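Local atomic coordinates of killer cell lectin-like receptor 3 (Mus musculus, PDB entry 3C8J), a protein that serves as a disulfide-linked homodimeric receptor on natural killer cells that recognises class I MHC molecules. Residues Y83-M96 with E123-Y136. The protein carries 4 engineered substitutions. Residues are numbered along the deposited sequence; the frame is centred on the assembly and turned at random.
Engineered in segment 123-136: G134 (natural residue Glu).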
ATOM      1  N   TYR A  83      11.475   5.526  -6.717  1.00 54.56           N
ATOM      2  CA  TYR A  83      10.410   5.918  -5.794  1.00 54.27           C
ATOM      3  C   TYR A  83      10.039   4.699  -4.956  1.00 54.23           C
ATOM      4  O   TYR A  83      10.374   3.562  -5.326  1.00 55.13           O
ATOM      5  CB  TYR A  83       9.180   6.511  -6.519  1.00 54.29           C
ATOM      6  CG  TYR A  83       8.381   5.520  -7.339  1.00 54.04           C
ATOM      7  CD1 TYR A  83       7.266   4.872  -6.809  1.00 52.09           C
ATOM      8  CD2 TYR A  83       8.762   5.221  -8.649  1.00 55.42           C
ATOM      9  CE1 TYR A  83       6.546   3.967  -7.573  1.00 55.25           C
ATOM     10  CE2 TYR A  83       8.079   4.311  -9.409  1.00 54.81           C
ATOM     11  CZ  TYR A  83       6.972   3.685  -8.886  1.00 55.54           C
ATOM     12  OH  TYR A  83       6.311   2.784  -9.696  1.00 54.76           O
ATOM     13  N   TRP A  84       9.381   4.925  -3.827  1.00 53.34           N
ATOM     14  CA  TRP A  84       8.863   3.814  -3.071  1.00 53.10           C
ATOM     15  C   TRP A  84       7.350   3.910  -2.848  1.00 53.27           C
ATOM     16  O   TRP A  84       6.771   4.989  -2.938  1.00 52.95           O
ATOM     17  CB  TRP A  84       9.627   3.647  -1.763  1.00 52.76           C
ATOM     18  CG  TRP A  84       9.538   4.821  -0.830  1.00 52.80           C
ATOM     19  CD1 TRP A  84      10.314   5.961  -0.853  1.00 52.86           C
ATOM     20  CD2 TRP A  84       8.640   4.976   0.260  1.00 51.50           C
ATOM     21  NE1 TRP A  84       9.946   6.814   0.155  1.00 51.62           N
ATOM     22  CE2 TRP A  84       8.929   6.233   0.866  1.00 52.76           C
ATOM     23  CE3 TRP A  84       7.629   4.179   0.802  1.00 52.02           C
ATOM     24  CZ2 TRP A  84       8.243   6.698   1.992  1.00 50.43           C
ATOM     25  CZ3 TRP A  84       6.938   4.650   1.929  1.00 51.76           C
ATOM     26  CH2 TRP A  84       7.253   5.899   2.504  1.00 51.62           C
ATOM     27  N   PHE A  85       6.732   2.772  -2.534  1.00 53.49           N
ATOM     28  CA  PHE A  85       5.283   2.607  -2.561  1.00 53.44           C
ATOM     29  C   PHE A  85       4.930   1.341  -1.768  1.00 53.79           C
ATOM     30  O   PHE A  85       5.556   0.276  -1.937  1.00 54.23           O
ATOM     31  CB  PHE A  85       4.853   2.424  -4.025  1.00 53.03           C
ATOM     32  CG  PHE A  85       3.381   2.641  -4.282  1.00 53.90           C
ATOM     33  CD1 PHE A  85       2.901   3.899  -4.703  1.00 52.23           C
ATOM     34  CD2 PHE A  85       2.465   1.582  -4.160  1.00 53.20           C
ATOM     35  CE1 PHE A  85       1.561   4.081  -4.984  1.00 47.91           C
ATOM     36  CE2 PHE A  85       1.091   1.796  -4.405  1.00 48.35           C
ATOM     37  CZ  PHE A  85       0.659   3.029  -4.816  1.00 47.90           C
ATOM     38  N   CYS A  86       3.941   1.448  -0.894  1.00 53.49           N
ATOM     39  CA  CYS A  86       3.540   0.302  -0.099  1.00 53.12           C
ATOM     40  C   CYS A  86       2.224  -0.248  -0.598  1.00 53.01           C
ATOM     41  O   CYS A  86       1.473   0.427  -1.295  1.00 53.54           O
ATOM     42  CB  CYS A  86       3.439   0.668   1.365  1.00 52.69           C
ATOM     43  SG  CYS A  86       4.956   1.326   1.965  1.00 55.25           S
ATOM     44  N   TYR A  87       1.957  -1.491  -0.244  1.00 52.59           N
ATOM     45  CA  TYR A  87       0.741  -2.128  -0.629  1.00 52.57           C
ATOM     46  C   TYR A  87       0.516  -3.266   0.323  1.00 51.66           C
ATOM     47  O   TYR A  87       1.395  -4.107   0.519  1.00 51.41           O
ATOM     48  CB  TYR A  87       0.794  -2.610  -2.088  1.00 53.65           C
ATOM     49  CG  TYR A  87      -0.526  -3.194  -2.512  1.00 55.95           C
ATOM     50  CD1 TYR A  87      -1.654  -2.379  -2.629  1.00 56.28           C
ATOM     51  CD2 TYR A  87      -0.677  -4.576  -2.734  1.00 57.54           C
ATOM     52  CE1 TYR A  87      -2.892  -2.903  -2.965  1.00 55.29           C
ATOM     53  CE2 TYR A  87      -1.934  -5.110  -3.083  1.00 55.53           C
ATOM     54  CZ  TYR A  87      -3.024  -4.251  -3.186  1.00 55.99           C
ATOM     55  OH  TYR A  87      -4.261  -4.718  -3.543  1.00 58.03           O
ATOM     56  N   SER A  88      -0.664  -3.270   0.931  1.00 50.82           N
ATOM     57  CA  SER A  88      -1.019  -4.277   1.918  1.00 50.52           C
ATOM     58  C   SER A  88      -0.021  -4.149   3.059  1.00 50.44           C
ATOM     59  O   SER A  88       0.160  -3.054   3.579  1.00 50.85           O
ATOM     60  CB  SER A  88      -1.041  -5.677   1.272  1.00 50.14           C
ATOM     61  OG  SER A  88      -1.737  -6.601   2.073  1.00 49.85           O
ATOM     62  N   THR A  89       0.651  -5.226   3.432  1.00 50.45           N
ATOM     63  CA  THR A  89       1.683  -5.130   4.476  1.00 51.02           C
ATOM     64  C   THR A  89       3.117  -5.202   3.935  1.00 50.84           C
ATOM     65  O   THR A  89       4.001  -5.707   4.590  1.00 50.40           O
ATOM     66  CB  THR A  89       1.498  -6.182   5.648  1.00 51.08           C
ATOM     67  OG1 THR A  89       1.568  -7.514   5.130  1.00 50.54           O
ATOM     68  CG2 THR A  89       0.181  -6.000   6.359  1.00 50.25           C
ATOM     69  N   LYS A  90       3.355  -4.664   2.751  1.00 52.03           N
ATOM     70  CA  LYS A  90       4.683  -4.769   2.130  1.00 52.73           C
ATOM     71  C   LYS A  90       5.074  -3.429   1.487  1.00 53.39           C
ATOM     72  O   LYS A  90       4.203  -2.695   1.015  1.00 53.08           O
ATOM     73  CB  LYS A  90       4.598  -5.850   1.066  1.00 52.11           C
ATOM     74  CG  LYS A  90       5.899  -6.445   0.718  1.00 54.21           C
ATOM     75  CD  LYS A  90       5.792  -7.671  -0.212  1.00 53.18           C
ATOM     76  CE  LYS A  90       7.199  -8.031  -0.723  1.00 52.37           C
ATOM     77  NZ  LYS A  90       7.251  -9.347  -1.421  1.00 52.78           N
ATOM     78  N   CYS A  91       6.362  -3.092   1.437  1.00 54.15           N
ATOM     79  CA  CYS A  91       6.756  -1.917   0.634  1.00 55.32           C
ATOM     80  C   CYS A  91       7.817  -2.245  -0.385  1.00 55.09           C
ATOM     81  O   CYS A  91       8.614  -3.172  -0.184  1.00 55.89           O
ATOM     82  CB  CYS A  91       7.197  -0.713   1.470  1.00 55.24           C
ATOM     83  SG  CYS A  91       6.031  -0.224   2.734  1.00 58.97           S
ATOM     84  N   TYR A  92       7.805  -1.470  -1.471  1.00 54.49           N
ATOM     85  CA  TYR A  92       8.675  -1.679  -2.604  1.00 54.45           C
ATOM     86  C   TYR A  92       9.430  -0.407  -2.984  1.00 54.37           C
ATOM     87  O   TYR A  92       8.958   0.710  -2.740  1.00 54.47           O
ATOM     88  CB  TYR A  92       7.850  -2.116  -3.831  1.00 54.85           C
ATOM     89  CG  TYR A  92       6.871  -3.228  -3.591  1.00 54.79           C
ATOM     90  CD1 TYR A  92       5.601  -2.962  -3.137  1.00 54.80           C
ATOM     91  CD2 TYR A  92       7.227  -4.568  -3.831  1.00 57.25           C
ATOM     92  CE1 TYR A  92       4.682  -3.999  -2.916  1.00 55.66           C
ATOM     93  CE2 TYR A  92       6.317  -5.617  -3.621  1.00 55.98           C
ATOM     94  CZ  TYR A  92       5.052  -5.316  -3.159  1.00 55.66           C
ATOM     95  OH  TYR A  92       4.157  -6.326  -2.931  1.00 54.76           O
ATOM     96  N   TYR A  93      10.582  -0.606  -3.614  1.00 54.06           N
ATOM     97  CA  TYR A  93      11.340   0.422  -4.303  1.00 54.16           C
ATOM     98  C   TYR A  93      11.302   0.087  -5.782  1.00 54.03           C
ATOM     99  O   TYR A  93      11.660  -1.036  -6.190  1.00 54.30           O
ATOM    100  CB  TYR A  93      12.819   0.405  -3.882  1.00 54.16           C
ATOM    101  CG  TYR A  93      13.179   1.247  -2.692  1.00 54.75           C
ATOM    102  CD1 TYR A  93      13.513   0.652  -1.488  1.00 55.64           C
ATOM    103  CD2 TYR A  93      13.213   2.632  -2.769  1.00 55.66           C
ATOM    104  CE1 TYR A  93      13.849   1.401  -0.393  1.00 54.93           C
ATOM    105  CE2 TYR A  93      13.546   3.402  -1.652  1.00 55.19           C
ATOM    106  CZ  TYR A  93      13.861   2.767  -0.474  1.00 54.50           C
ATOM    107  OH  TYR A  93      14.204   3.477   0.645  1.00 55.23           O
ATOM    108  N   PHE A  94      10.900   1.038  -6.604  1.00 53.72           N
ATOM    109  CA  PHE A  94      11.014   0.808  -8.031  1.00 53.41           C
ATOM    110  C   PHE A  94      12.162   1.677  -8.469  1.00 54.40           C
ATOM    111  O   PHE A  94      12.070   2.904  -8.424  1.00 54.89           O
ATOM    112  CB  PHE A  94       9.712   1.133  -8.764  1.00 52.56           C
ATOM    113  CG  PHE A  94       8.516   0.378  -8.238  1.00 50.49           C
ATOM    114  CD1 PHE A  94       7.846   0.818  -7.128  1.00 48.05           C
ATOM    115  CD2 PHE A  94       8.064  -0.777  -8.862  1.00 49.98           C
ATOM    116  CE1 PHE A  94       6.745   0.124  -6.633  1.00 48.20           C
ATOM    117  CE2 PHE A  94       6.951  -1.476  -8.375  1.00 46.71           C
ATOM    118  CZ  PHE A  94       6.309  -1.026  -7.262  1.00 48.25           C
ATOM    119  N   ILE A  95      13.271   1.035  -8.823  1.00 55.03           N
ATOM    120  CA  ILE A  95      14.467   1.742  -9.240  1.00 55.61           C
ATOM    121  C   ILE A  95      14.444   1.894 -10.758  1.00 56.40           C
ATOM    122  O   ILE A  95      14.534   0.911 -11.507  1.00 56.87           O
ATOM    123  CB  ILE A  95      15.743   1.037  -8.742  1.00 55.53           C
ATOM    124  CG1 ILE A  95      15.630   0.803  -7.238  1.00 55.12           C
ATOM    125  CG2 ILE A  95      16.986   1.873  -9.074  1.00 55.04           C
ATOM    126  CD1 ILE A  95      16.902   0.433  -6.573  1.00 56.32           C
ATOM    127  N   MET A  96      14.321   3.147 -11.182  1.00 57.04           N
ATOM    128  CA  MET A  96      14.015   3.516 -12.558  1.00 57.50           C
ATOM    129  C   MET A  96      15.243   3.902 -13.396  1.00 57.79           C
ATOM    130  O   MET A  96      15.181   4.814 -14.224  1.00 57.61           O
ATOM    131  CB  MET A  96      12.967   4.637 -12.533  1.00 57.42           C
ATOM    132  CG  MET A  96      11.656   4.223 -11.855  1.00 57.86           C
ATOM    133  SD  MET A  96      10.771   2.799 -12.563  1.00 60.64           S
ATOM    134  CE  MET A  96       9.827   3.518 -13.924  1.00 58.86           C
ATOM    135  N   GLU A 123      -0.133 -10.675  -5.651  1.00 58.15           N
ATOM    136  CA  GLU A 123       0.958  -9.730  -5.608  1.00 56.33           C
ATOM    137  C   GLU A 123       1.534  -9.491  -7.001  1.00 55.62           C
ATOM    138  O   GLU A 123       1.728  -8.340  -7.387  1.00 55.47           O
ATOM    139  CB  GLU A 123       2.047 -10.180  -4.638  1.00 56.12           C
ATOM    140  CG  GLU A 123       3.163  -9.155  -4.538  1.00 55.77           C
ATOM    141  CD  GLU A 123       4.270  -9.535  -3.596  1.00 56.00           C
ATOM    142  OE1 GLU A 123       4.881  -8.595  -3.060  1.00 56.17           O
ATOM    143  OE2 GLU A 123       4.541 -10.744  -3.397  1.00 55.24           O
ATOM    144  N   LEU A 124       1.796 -10.554  -7.757  1.00 54.86           N
ATOM    145  CA  LEU A 124       2.265 -10.385  -9.138  1.00 54.93           C
ATOM    146  C   LEU A 124       1.366  -9.408  -9.932  1.00 54.97           C
ATOM    147  O   LEU A 124       1.841  -8.408 -10.483  1.00 54.84           O
ATOM    148  CB  LEU A 124       2.388 -11.732  -9.874  1.00 54.81           C
ATOM    149  CG  LEU A 124       2.593 -11.700 -11.405  1.00 54.65           C
ATOM    150  CD1 LEU A 124       3.749 -10.803 -11.848  1.00 53.74           C
ATOM    151  CD2 LEU A 124       2.789 -13.079 -11.959  1.00 54.33           C
ATOM    152  N   LYS A 125       0.076  -9.708  -9.968  1.00 54.80           N
ATOM    153  CA  LYS A 125      -0.892  -8.884 -10.680  1.00 54.94           C
ATOM    154  C   LYS A 125      -0.949  -7.474 -10.126  1.00 55.07           C
ATOM    155  O   LYS A 125      -1.029  -6.519 -10.902  1.00 56.26           O
ATOM    156  CB  LYS A 125      -2.275  -9.522 -10.666  1.00 54.70           C
ATOM    157  CG  LYS A 125      -2.305 -10.828 -11.447  1.00 55.36           C
ATOM    158  CD  LYS A 125      -3.694 -11.202 -11.915  1.00 57.22           C
ATOM    159  CE  LYS A 125      -3.740 -12.665 -12.286  1.00 58.39           C
ATOM    160  NZ  LYS A 125      -5.135 -13.159 -12.269  1.00 60.99           N
ATOM    161  N   PHE A 126      -0.855  -7.305  -8.812  1.00 53.93           N
ATOM    162  CA  PHE A 126      -0.817  -5.947  -8.319  1.00 52.94           C
ATOM    163  C   PHE A 126       0.368  -5.194  -8.927  1.00 52.37           C
ATOM    164  O   PHE A 126       0.235  -4.055  -9.357  1.00 52.76           O
ATOM    165  CB  PHE A 126      -0.723  -5.878  -6.806  1.00 52.89           C
ATOM    166  CG  PHE A 126      -0.176  -4.569  -6.325  1.00 52.97           C
ATOM    167  CD1 PHE A 126      -0.967  -3.438  -6.323  1.00 52.23           C
ATOM    168  CD2 PHE A 126       1.140  -4.459  -5.918  1.00 53.32           C
ATOM    169  CE1 PHE A 126      -0.467  -2.214  -5.912  1.00 53.89           C
ATOM    170  CE2 PHE A 126       1.649  -3.227  -5.492  1.00 54.19           C
ATOM    171  CZ  PHE A 126       0.851  -2.107  -5.502  1.00 52.93           C
ATOM    172  N   LEU A 127       1.531  -5.818  -8.941  1.00 52.02           N
ATOM    173  CA  LEU A 127       2.726  -5.164  -9.478  1.00 51.57           C
ATOM    174  C   LEU A 127       2.568  -4.786 -10.944  1.00 51.45           C
ATOM    175  O   LEU A 127       2.876  -3.647 -11.324  1.00 51.77           O
ATOM    176  CB  LEU A 127       3.937  -6.040  -9.286  1.00 51.25           C
ATOM    177  CG  LEU A 127       4.339  -6.136  -7.818  1.00 51.42           C
ATOM    178  CD1 LEU A 127       5.304  -7.270  -7.623  1.00 48.42           C
ATOM    179  CD2 LEU A 127       4.928  -4.793  -7.321  1.00 52.38           C
ATOM    180  N   GLN A 128       2.012  -5.693 -11.743  1.00 50.61           N
ATOM    181  CA  GLN A 128       1.861  -5.440 -13.167  1.00 50.18           C
ATOM    182  C   GLN A 128       0.844  -4.336 -13.477  1.00 50.69           C
ATOM    183  O   GLN A 128       1.046  -3.518 -14.394  1.00 50.92           O
ATOM    184  CB  GLN A 128       1.520  -6.716 -13.897  1.00 49.90           C
ATOM    185  CG  GLN A 128       2.567  -7.774 -13.739  1.00 48.48           C
ATOM    186  CD  GLN A 128       2.161  -9.098 -14.339  1.00 47.72           C
ATOM    187  OE1 GLN A 128       1.065  -9.603 -14.108  1.00 47.98           O
ATOM    188  NE2 GLN A 128       3.052  -9.673 -15.117  1.00 50.62           N
ATOM    189  N   ARG A 129      -0.245  -4.296 -12.710  1.00 50.30           N
ATOM    190  CA  ARG A 129      -1.165  -3.180 -12.809  1.00 49.34           C
ATOM    191  C   ARG A 129      -0.461  -1.882 -12.403  1.00 49.21           C
ATOM    192  O   ARG A 129      -0.771  -0.830 -12.917  1.00 48.36           O
ATOM    193  CB  ARG A 129      -2.385  -3.410 -11.919  1.00 49.26           C
ATOM    194  CG  ARG A 129      -3.377  -4.433 -12.436  1.00 48.93           C
ATOM    195  CD  ARG A 129      -4.613  -4.529 -11.504  1.00 49.57           C
ATOM    196  NE  ARG A 129      -4.591  -5.684 -10.576  1.00 50.46           N
ATOM    197  CZ  ARG A 129      -4.492  -5.561  -9.252  1.00 50.66           C
ATOM    198  NH1 ARG A 129      -4.410  -4.361  -8.698  1.00 51.56           N
ATOM    199  NH2 ARG A 129      -4.487  -6.620  -8.470  1.00 50.52           N
ATOM    200  N   HIS A 130       0.485  -1.960 -11.465  1.00 49.88           N
ATOM    201  CA  HIS A 130       1.059  -0.760 -10.861  1.00 50.18           C
ATOM    202  C   HIS A 130       2.144  -0.125 -11.738  1.00 50.61           C
ATOM    203  O   HIS A 130       2.167   1.071 -12.021  1.00 49.60           O
ATOM    204  CB  HIS A 130       1.684  -1.117  -9.527  1.00 50.23           C
ATOM    205  CG  HIS A 130       2.457   0.008  -8.936  1.00 50.36           C
ATOM    206  ND1 HIS A 130       1.842   1.103  -8.367  1.00 50.68           N
ATOM    207  CD2 HIS A 130       3.786   0.255  -8.902  1.00 48.59           C
ATOM    208  CE1 HIS A 130       2.764   1.962  -7.968  1.00 52.72           C
ATOM    209  NE2 HIS A 130       3.954   1.473  -8.296  1.00 54.34           N
ATOM    210  N   VAL A 131       3.059  -0.989 -12.144  1.00 51.40           N
ATOM    211  CA  VAL A 131       4.277  -0.625 -12.808  1.00 51.54           C
ATOM    212  C   VAL A 131       4.026   0.322 -13.993  1.00 52.39           C
ATOM    213  O   VAL A 131       3.023   0.180 -14.719  1.00 52.48           O
ATOM    214  CB  VAL A 131       4.962  -1.951 -13.157  1.00 51.57           C
ATOM    215  CG1 VAL A 131       5.220  -2.145 -14.635  1.00 50.94           C
ATOM    216  CG2 VAL A 131       6.156  -2.216 -12.216  1.00 51.46           C
ATOM    217  N   ILE A 132       4.905   1.316 -14.157  1.00 52.56           N
ATOM    218  CA  ILE A 132       4.933   2.106 -15.380  1.00 53.12           C
ATOM    219  C   ILE A 132       5.412   1.142 -16.464  1.00 52.72           C
ATOM    220  O   ILE A 132       6.275   0.338 -16.176  1.00 52.49           O
ATOM    221  CB  ILE A 132       5.903   3.297 -15.262  1.00 53.58           C
ATOM    222  CG1 ILE A 132       5.267   4.440 -14.474  1.00 54.02           C
ATOM    223  CG2 ILE A 132       6.286   3.819 -16.653  1.00 54.46           C
ATOM    224  CD1 ILE A 132       6.264   5.289 -13.728  1.00 54.54           C
ATOM    225  N   PRO A 133       4.827   1.173 -17.687  1.00 53.28           N
ATOM    226  CA  PRO A 133       5.288   0.227 -18.748  1.00 53.39           C
ATOM    227  C   PRO A 133       6.808   0.128 -18.814  1.00 54.12           C
ATOM    228  O   PRO A 133       7.485   1.146 -18.922  1.00 55.38           O
ATOM    229  CB  PRO A 133       4.747   0.842 -20.028  1.00 52.48           C
ATOM    230  CG  PRO A 133       3.501   1.510 -19.603  1.00 52.91           C
ATOM    231  CD  PRO A 133       3.707   2.012 -18.173  1.00 52.75           C
ATOM    232  N   GLY A 134       7.338  -1.080 -18.678  1.00 54.33           N
ATOM    233  CA  GLY A 134       8.771  -1.308 -18.743  1.00 54.77           C
ATOM    234  C   GLY A 134       9.069  -2.754 -18.395  1.00 55.42           C
ATOM    235  O   GLY A 134       8.166  -3.593 -18.371  1.00 55.79           O
ATOM    236  N   ASN A 135      10.341  -3.039 -18.131  1.00 55.55           N
ATOM    237  CA  ASN A 135      10.787  -4.352 -17.720  1.00 55.68           C
ATOM    238  C   ASN A 135      11.589  -4.240 -16.440  1.00 56.10           C
ATOM    239  O   ASN A 135      12.527  -3.439 -16.361  1.00 57.15           O
ATOM    240  CB  ASN A 135      11.624  -4.975 -18.816  1.00 55.41           C
ATOM    241  CG  ASN A 135      10.857  -5.121 -20.095  1.00 55.78           C
ATOM    242  OD1 ASN A 135      11.331  -4.751 -21.161  1.00 56.56           O
ATOM    243  ND2 ASN A 135       9.639  -5.638 -19.999  1.00 56.77           N
ATOM    244  N   TYR A 136      11.229  -5.043 -15.441  1.00 55.18           N
ATOM    245  CA  TYR A 136      11.804  -4.913 -14.111  1.00 54.82           C
ATOM    246  C   TYR A 136      12.435  -6.229 -13.645  1.00 55.15           C
ATOM    247  O   TYR A 136      11.762  -7.267 -13.558  1.00 55.81           O
ATOM    248  CB  TYR A 136      10.711  -4.493 -13.115  1.00 54.17           C
ATOM    249  CG  TYR A 136      10.079  -3.165 -13.405  1.00 53.18           C
ATOM    250  CD1 TYR A 136       9.155  -3.032 -14.428  1.00 53.53           C
ATOM    251  CD2 TYR A 136      10.374  -2.049 -12.638  1.00 52.86           C
ATOM    252  CE1 TYR A 136       8.568  -1.822 -14.717  1.00 53.53           C
ATOM    253  CE2 TYR A 136       9.756  -0.821 -12.907  1.00 53.29           C
ATOM    254  CZ  TYR A 136       8.855  -0.730 -13.956  1.00 52.55           C
ATOM    255  OH  TYR A 136       8.261   0.443 -14.279  1.00 51.90           O
TER
HETATM  256  O   HOH W   1       6.681   2.106 -12.096  1.00 30.53           O
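Y83 opens the contact through its phenol: OH lies 3.0 Å from H130 NE2, a hydrogen bond in which either may be the donor, and a water at the same hydroxyl continues to I132 N and Y136 OH. Two residues on, F85 offers a ring face to the same imidazole: H130 CE1 sits over the centre of the F85 ring, although the two planes are inclined at 44°. With Y83 and F94 these rings form an aromatic cluster about H130. Y87 illustrates a true face-to-face stack: its ring lies on F126 with centroids 3.8 Å apart and planes only 6° from parallel. With CG anti to the backbone N (chi1 -176°), Y87 carries its ring off the strand onto F126, and the two side chains reach in from opposite directions. After the type II' turn from Y87 to K90, the extended chain of K90 meets E123 at about a right angle; NZ is 3.0 Å from OE1, on its syn side, in a salt bridge, and also bonds to K117 O. Y92 OH also donates to E123 OE1, at the edge of the phenol ring, though the modelled separation is too short for its length to carry weight, while L127 CD2 makes a CH-pi contact 4.1 Å from the ring centroid, over one face. F94 CZ then packs on H130 CD2, and its ring also meets V131 CG2. Last, M96 bends at chi2 and chi3 to bring SD to the edge of Y136, a Met-aromatic contact at 3.8 Å from CE2.

The 123-130 helix of the C-type lectin-like domain thus packs on a disulfide-braced hairpin (C86-C91) whose edge continues the sheet into the second subunit, where Y87 meets F85 of that chain edge-to-face. Chemically, a mainly aromatic seam is flanked by two polar sites: the ammonium of K90 beside E123, whose OE2 also accepts from E119 N, would be expected to favour the carboxylate form, whereas phenol and water tie H130 to the chain beyond the helix.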